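Local coordinates for protein alkaline phosphatase D (Bacillus subtilis, PDB 2YEQ) that hydrolyses phosphate esters, acting as a phosphodiesterase and alkaline phosphatase with iron and calcium in its active site, at residues Gly12-Gly16 against Tyr89-Lys93. Residues are numbered along the deposited sequence; the frame is centred on the assembly and turned at random.
With PE5 (3,6,9,12,15,18,21,24-octaoxahexacosan-1-ol), chain P.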
ATOM      1  N   GLY A  12       8.347   6.231  16.535  1.00 20.86           N
ATOM      2  CA  GLY A  12       8.747   4.839  16.708  1.00 19.01           C
ATOM      3  C   GLY A  12       9.883   4.417  15.813  1.00 18.83           C
ATOM      4  O   GLY A  12      10.784   5.200  15.472  1.00 20.37           O
ATOM      5  N   VAL A  13       9.846   3.142  15.437  1.00 18.08           N
ATOM      6  CA  VAL A  13      10.850   2.534  14.609  1.00 17.10           C
ATOM      7  C   VAL A  13      10.181   1.699  13.515  1.00 16.44           C
ATOM      8  O   VAL A  13       8.964   1.472  13.542  1.00 20.00           O
ATOM      9  CB  VAL A  13      11.816   1.642  15.443  1.00 17.30           C
ATOM     10  CG1 VAL A  13      12.523   2.469  16.565  1.00 16.30           C
ATOM     11  CG2 VAL A  13      11.078   0.395  16.028  1.00 15.33           C
ATOM     12  N   ALA A  14      10.968   1.278  12.543  1.00 16.79           N
ATOM     13  CA  ALA A  14      10.439   0.478  11.434  1.00 18.59           C
ATOM     14  C   ALA A  14      11.571  -0.287  10.813  1.00 18.35           C
ATOM     15  O   ALA A  14      12.748   0.043  11.012  1.00 18.59           O
ATOM     16  CB  ALA A  14       9.724   1.368  10.360  1.00 16.92           C
ATOM     17  N   SER A  15      11.217  -1.332  10.075  1.00 19.17           N
ATOM     18  CA  SER A  15      12.183  -2.063   9.268  1.00 18.98           C
ATOM     19  C   SER A  15      11.572  -2.415   7.922  1.00 17.41           C
ATOM     20  O   SER A  15      10.361  -2.441   7.745  1.00 16.43           O
ATOM     21  CB  SER A  15      12.668  -3.344   9.976  1.00 20.65           C
ATOM     22  OG  SER A  15      11.639  -4.333  10.032  1.00 20.75           O
ATOM     23  N   GLY A  16      12.419  -2.715   6.966  1.00 19.07           N
ATOM     24  CA  GLY A  16      11.902  -2.928   5.637  1.00 20.36           C
ATOM     25  C   GLY A  16      12.868  -3.415   4.602  1.00 18.98           C
ATOM     26  O   GLY A  16      14.060  -3.581   4.843  1.00 21.46           O
ATOM     27  N   TYR A  89      16.084  -8.629  16.423  1.00 24.45           N
ATOM     28  CA  TYR A  89      15.590  -7.471  17.138  1.00 23.99           C
ATOM     29  C   TYR A  89      16.551  -6.327  16.890  1.00 22.12           C
ATOM     30  O   TYR A  89      17.759  -6.554  16.651  1.00 22.40           O
ATOM     31  CB  TYR A  89      15.457  -7.774  18.627  1.00 25.50           C
ATOM     32  CG  TYR A  89      14.469  -8.882  18.859  1.00 29.12           C
ATOM     33  CD1 TYR A  89      14.879 -10.215  18.820  1.00 31.21           C
ATOM     34  CD2 TYR A  89      13.123  -8.605  19.054  1.00 29.85           C
ATOM     35  CE1 TYR A  89      13.969 -11.247  18.997  1.00 33.29           C
ATOM     36  CE2 TYR A  89      12.195  -9.626  19.230  1.00 30.47           C
ATOM     37  CZ  TYR A  89      12.629 -10.950  19.200  1.00 34.49           C
ATOM     38  OH  TYR A  89      11.735 -11.987  19.372  1.00 34.89           O
ATOM     39  N   TYR A  90      16.021  -5.105  16.923  1.00 21.16           N
ATOM     40  CA  TYR A  90      16.835  -3.930  16.681  1.00 20.12           C
ATOM     41  C   TYR A  90      16.376  -2.773  17.540  1.00 19.81           C
ATOM     42  O   TYR A  90      15.221  -2.718  17.965  1.00 22.40           O
ATOM     43  CB  TYR A  90      16.840  -3.571  15.176  1.00 20.58           C
ATOM     44  CG  TYR A  90      15.486  -3.133  14.649  1.00 19.34           C
ATOM     45  CD1 TYR A  90      14.567  -4.065  14.195  1.00 18.41           C
ATOM     46  CD2 TYR A  90      15.137  -1.776  14.596  1.00 18.17           C
ATOM     47  CE1 TYR A  90      13.336  -3.672  13.729  1.00 20.59           C
ATOM     48  CE2 TYR A  90      13.907  -1.379  14.125  1.00 18.87           C
ATOM     49  CZ  TYR A  90      13.011  -2.312  13.692  1.00 17.66           C
ATOM     50  OH  TYR A  90      11.778  -1.933  13.255  1.00 17.53           O
ATOM     51  N   ARG A  91      17.294  -1.841  17.801  1.00 21.95           N
ATOM     52  CA  ARG A  91      16.955  -0.609  18.511  1.00 22.56           C
ATOM     53  C   ARG A  91      17.996   0.452  18.243  1.00 21.26           C
ATOM     54  O   ARG A  91      19.099   0.154  17.777  1.00 22.04           O
ATOM     55  CB  ARG A  91      16.837  -0.850  20.020  1.00 23.72           C
ATOM     56  CG  ARG A  91      18.160  -1.115  20.643  1.00 30.34           C
ATOM     57  CD  ARG A  91      18.071  -1.262  22.155  1.00 34.06           C
ATOM     58  NE  ARG A  91      19.358  -1.738  22.650  1.00 38.44           N
ATOM     59  CZ  ARG A  91      19.587  -2.121  23.899  1.00 40.18           C
ATOM     60  NH1 ARG A  91      18.608  -2.110  24.797  1.00 34.59           N
ATOM     61  NH2 ARG A  91      20.801  -2.539  24.237  1.00 43.08           N
ATOM     62  N   PHE A  92      17.618   1.687  18.541  1.00 22.01           N
ATOM     63  CA  PHE A  92      18.475   2.837  18.346  1.00 22.32           C
ATOM     64  C   PHE A  92      18.722   3.509  19.685  1.00 21.48           C
ATOM     65  O   PHE A  92      17.895   3.428  20.590  1.00 22.85           O
ATOM     66  CB  PHE A  92      17.802   3.861  17.422  1.00 21.45           C
ATOM     67  CG  PHE A  92      17.494   3.346  16.047  1.00 19.52           C
ATOM     68  CD1 PHE A  92      18.426   3.455  15.025  1.00 20.60           C
ATOM     69  CD2 PHE A  92      16.269   2.771  15.770  1.00 20.85           C
ATOM     70  CE1 PHE A  92      18.133   3.010  13.750  1.00 20.43           C
ATOM     71  CE2 PHE A  92      15.967   2.302  14.478  1.00 19.38           C
ATOM     72  CZ  PHE A  92      16.905   2.429  13.478  1.00 19.37           C
ATOM     73  N   LYS A  93      19.825   4.242  19.764  1.00 23.17           N
ATOM     74  CA  LYS A  93      20.162   5.044  20.936  1.00 26.01           C
ATOM     75  C   LYS A  93      20.751   6.357  20.444  1.00 24.27           C
ATOM     76  O   LYS A  93      21.607   6.352  19.567  1.00 25.75           O
ATOM     77  CB  LYS A  93      21.185   4.300  21.784  1.00 27.20           C
ATOM     78  CG  LYS A  93      21.513   4.917  23.110  1.00 35.59           C
ATOM     79  CD  LYS A  93      22.816   4.298  23.661  1.00 41.86           C
ATOM     80  CE  LYS A  93      22.954   4.440  25.175  1.00 47.46           C
ATOM     81  NZ  LYS A  93      23.932   3.456  25.736  1.00 51.86           N
TER
HETATM   82  C50 PE5 P 546      21.198  -3.628  27.531  1.00 49.45           C
HETATM   83  O1  PE5 P 546      19.799  -3.333  27.514  1.00 59.78           O
HETATM   84  C1  PE5 P 546      18.980  -4.446  27.123  1.00 53.38           C
HETATM   85  C2  PE5 P 546      17.494  -4.093  27.237  1.00 53.25           C
HETATM   86  O2  PE5 P 546      16.820  -4.260  25.976  1.00 54.37           O
HETATM   87  C3  PE5 P 546      15.409  -3.950  25.978  1.00 47.81           C
HETATM   88  C4  PE5 P 546      15.105  -2.471  25.670  1.00 45.15           C
HETATM   89  O3  PE5 P 546      16.100  -1.809  24.883  1.00 53.02           O
HETATM   90  O   HOH W   1      10.116  -3.979  12.304  1.00 17.61           O
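V13 and S15 pack on Y90, and V13 also on F92, in a buried contact between strands of two beta-sheets, both segments lying in the N-terminal domain. Strand 13-16 joins the large mixed sheet, between strands 23-28 and 203-206. Strand 87-94 belongs to the four-stranded antiparallel sheet. The axes of the two short segments come within 8.6 Å, at 132° between their directions. The strands do not pair; side chains bridge the gap. Y90 reaches the other backbone. Its CG sits between the backbone N and the carbonyl carbon (chi1 66°), and the hydroxyl comes up against A14. There Y90 OH lies 3.0 Å from A14 C, but the angles to the nearby backbone N and O atoms are too poor for hydrogen bonds. V13 CG2 and S15 CB approach the ring obliquely, V13 CG2 at 3.8 Å from Y90 CE2. The other V13 branch, CG1, meets the edge of the F92 ring, 3.8 Å from F92 CD2. One water, in the plane of the Y90 ring, links Y90 OH to S15 OG, at 2.8 Å from each. R91 points away; its NH2 forms a salt bridge with E49, and its NH1 hydrogen-bonds to the bound PE5. A phenylalanine at Y90 would probably lose the water link to S15 and the hydroxyl's contacts with V13 CG2 and A14. Apolar packing is thus joined by one water between two buried hydroxyls, and S15 OG also hydrogen-bonds to T104 OG1.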